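Local coordinates for alkyltransferase-like protein 1 (Schizosaccharomyces pombe, PDB 3GX4), which recognises O6-alkylguanine lesions in DNA, bending the duplex and flipping the damaged base into a pocket to present it to nucleotide excision repair, at a contact of chain A with DNA. Coordinates in Å, arbitrary orientation; residue numbers count along the deposited sequence, not the author numbering.

A contact of chain A with DNA. Residues 3, 37, 39-40. With nucleotides of chain B.
Tyr37, in the loop just ahead of helix 38-46 (phi -92°, psi 39°), and Gln40, in that helix's first turn, meet the backbone of DC9 and DA10, while Met3 reaches the DA10 sugar from the start of helix 3-15. The phenol hydroxyl OH of Tyr37 donates a hydrogen bond to OP1, a phosphate oxygen of DA10, at 2.7 Å. With CG anti to the carbonyl carbon (chi1 -76°), the ring extends alongside the sugar-phosphate chain, and one face takes C4' of the DC9 deoxyribose towards its rim, 3.9 Å above the plane. Gln40 turns its bent side chain to the sugars on the minor-groove side. Its amide oxygen OE1 is modelled 3.1 Å from O4' of DA10 and similarly near O2 of the DC9 base; all are acceptors, so the amide orientation is doubtful at 2.7 Å resolution, and a flipped amide would put the NH2 there. Arg39 is the Arg finger required for nucleotide flipping, yet it barely touches this base-paired step: the aliphatic CD lies 4.0 Å from O2 of DC9, and the guanidinium runs on in a layer above the plane of the cytosine, beyond its pairing edge. Met3 adds an apolar brace to the DA10 sugar from a different side, roughly at right angles to the approach of Gln40. Its sulfur SD lies near C4', and its terminal methyl CE packs 3.6 Å from C5' of DA10.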
ATOM      1  N   MET A   3      19.392   4.383  -2.586  1.00 36.68           N
ATOM      2  CA  MET A   3      18.308   3.822  -1.859  1.00 35.99           C
ATOM      3  C   MET A   3      17.676   4.852  -0.935  1.00 36.37           C
ATOM      4  O   MET A   3      16.558   4.696  -0.654  1.00 38.25           O
ATOM      5  CB  MET A   3      18.891   2.693  -1.045  1.00 36.55           C
ATOM      6  CG  MET A   3      18.358   1.247  -1.215  1.00 35.59           C
ATOM      7  SD  MET A   3      16.954   0.993  -2.357  1.00 45.11           S
ATOM      8  CE  MET A   3      17.863   1.024  -3.976  1.00 31.54           C
ATOM      9  N   TYR A  37      11.271  -2.507  -8.789  1.00 36.16           N
ATOM     10  CA  TYR A  37      11.462  -2.442  -7.344  1.00 35.16           C
ATOM     11  C   TYR A  37      10.192  -2.597  -6.552  1.00 34.46           C
ATOM     12  O   TYR A  37      10.015  -1.988  -5.513  1.00 38.84           O
ATOM     13  CB  TYR A  37      12.144  -1.113  -7.056  1.00 36.59           C
ATOM     14  CG  TYR A  37      13.611  -1.280  -7.472  1.00 38.89           C
ATOM     15  CD1 TYR A  37      13.943  -1.513  -8.832  1.00 42.62           C
ATOM     16  CD2 TYR A  37      14.630  -1.338  -6.532  1.00 35.66           C
ATOM     17  CE1 TYR A  37      15.239  -1.780  -9.247  1.00 40.66           C
ATOM     18  CE2 TYR A  37      15.904  -1.577  -6.919  1.00 41.77           C
ATOM     19  CZ  TYR A  37      16.196  -1.798  -8.283  1.00 41.48           C
ATOM     20  OH  TYR A  37      17.463  -2.090  -8.668  1.00 42.48           O
ATOM     21  N   ARG A  39       9.070  -5.142  -4.711  1.00 24.26           N
ATOM     22  CA  ARG A  39       9.472  -5.602  -3.446  1.00 21.07           C
ATOM     23  C   ARG A  39      10.082  -4.442  -2.588  1.00 22.88           C
ATOM     24  O   ARG A  39       9.849  -4.390  -1.391  1.00 23.61           O
ATOM     25  CB  ARG A  39      10.527  -6.647  -3.532  1.00 17.18           C
ATOM     26  CG  ARG A  39      10.235  -7.755  -4.255  1.00 17.99           C
ATOM     27  CD  ARG A  39      11.255  -8.996  -4.316  1.00 19.81           C
ATOM     28  NE  ARG A  39      10.906  -9.971  -3.302  1.00 21.87           N
ATOM     29  CZ  ARG A  39      10.720 -11.322  -3.360  1.00 26.02           C
ATOM     30  NH1 ARG A  39      10.318 -11.969  -2.175  1.00 24.52           N
ATOM     31  NH2 ARG A  39      11.000 -12.047  -4.438  1.00  8.02           N
ATOM     32  N   GLN A  40      10.850  -3.511  -3.133  1.00 24.04           N
ATOM     33  CA  GLN A  40      11.439  -2.570  -2.176  1.00 25.19           C
ATOM     34  C   GLN A  40      10.469  -1.452  -1.900  1.00 26.44           C
ATOM     35  O   GLN A  40      10.409  -0.737  -0.732  1.00 23.70           O
ATOM     36  CB  GLN A  40      12.788  -2.156  -2.623  1.00 25.78           C
ATOM     37  CG  GLN A  40      13.209  -2.741  -4.017  1.00 26.63           C
ATOM     38  CD  GLN A  40      13.368  -4.225  -4.135  1.00 24.78           C
ATOM     39  OE1 GLN A  40      14.288  -4.905  -3.592  1.00 25.78           O
ATOM     40  NE2 GLN A  40      12.549  -4.732  -4.982  1.00 39.22           N
TER
ATOM     41  P    DC B   9      15.899  -6.386 -10.958  1.00 33.89           P
ATOM     42  OP1  DC B   9      15.976  -5.399 -11.978  1.00 31.13           O
ATOM     43  OP2  DC B   9      16.728  -7.552 -10.934  1.00 27.29           O
ATOM     44  O5'  DC B   9      15.973  -5.621  -9.641  1.00 31.67           O
ATOM     45  C5'  DC B   9      15.205  -6.067  -8.623  1.00 32.48           C
ATOM     46  C4'  DC B   9      15.648  -5.526  -7.296  1.00 33.76           C
ATOM     47  O4'  DC B   9      15.184  -6.492  -6.366  1.00 35.53           O
ATOM     48  C3'  DC B   9      17.123  -5.484  -7.067  1.00 33.05           C
ATOM     49  O3'  DC B   9      17.395  -4.837  -5.877  1.00 29.06           O
ATOM     50  C2'  DC B   9      17.299  -6.973  -6.952  1.00 29.27           C
ATOM     51  C1'  DC B   9      16.265  -7.216  -5.903  1.00 33.80           C
ATOM     52  N1   DC B   9      16.001  -8.613  -5.550  1.00 26.29           N
ATOM     53  C2   DC B   9      15.400  -8.918  -4.368  1.00 27.28           C
ATOM     54  O2   DC B   9      15.048  -8.037  -3.638  1.00 31.64           O
ATOM     55  N3   DC B   9      15.183 -10.163  -4.029  1.00 25.04           N
ATOM     56  C4   DC B   9      15.576 -11.098  -4.821  1.00 28.18           C
ATOM     57  N4   DC B   9      15.340 -12.320  -4.416  1.00 30.42           N
ATOM     58  C5   DC B   9      16.221 -10.837  -6.024  1.00 22.29           C
ATOM     59  C6   DC B   9      16.411  -9.588  -6.348  1.00 20.14           C
ATOM     60  P    DA B  10      18.672  -3.979  -5.651  1.00 35.21           P
ATOM     61  OP1  DA B  10      18.618  -2.746  -6.339  1.00 29.44           O
ATOM     62  OP2  DA B  10      19.782  -4.812  -5.846  1.00 30.40           O
ATOM     63  O5'  DA B  10      18.677  -3.634  -4.170  1.00 16.77           O
ATOM     64  C5'  DA B  10      17.952  -2.612  -3.707  1.00 20.04           C
ATOM     65  C4'  DA B  10      17.520  -2.886  -2.296  1.00 17.99           C
ATOM     66  O4'  DA B  10      17.059  -4.216  -2.271  1.00 18.45           O
ATOM     67  C3'  DA B  10      18.557  -2.745  -1.227  1.00 10.06           C
ATOM     68  O3'  DA B  10      17.967  -2.222  -0.125  1.00 18.51           O
ATOM     69  C2'  DA B  10      18.975  -4.173  -1.042  1.00 12.05           C
ATOM     70  C1'  DA B  10      17.699  -4.930  -1.283  1.00 20.77           C
ATOM     71  N9   DA B  10      17.898  -6.280  -1.732  1.00 23.46           N
ATOM     72  C8   DA B  10      18.476  -6.652  -2.861  1.00 21.99           C
ATOM     73  N7   DA B  10      18.534  -7.910  -3.032  1.00 21.86           N
ATOM     74  C5   DA B  10      17.923  -8.425  -1.926  1.00 21.26           C
ATOM     75  C6   DA B  10      17.657  -9.726  -1.497  1.00 19.94           C
ATOM     76  N6   DA B  10      17.968 -10.809  -2.159  1.00 14.82           N
ATOM     77  N1   DA B  10      17.057  -9.879  -0.347  1.00 22.19           N
ATOM     78  C2   DA B  10      16.737  -8.803   0.318  1.00 21.84           C
ATOM     79  N3   DA B  10      16.907  -7.546   0.019  1.00 22.70           N
ATOM     80  C4   DA B  10      17.524  -7.420  -1.123  1.00 19.56           C
TER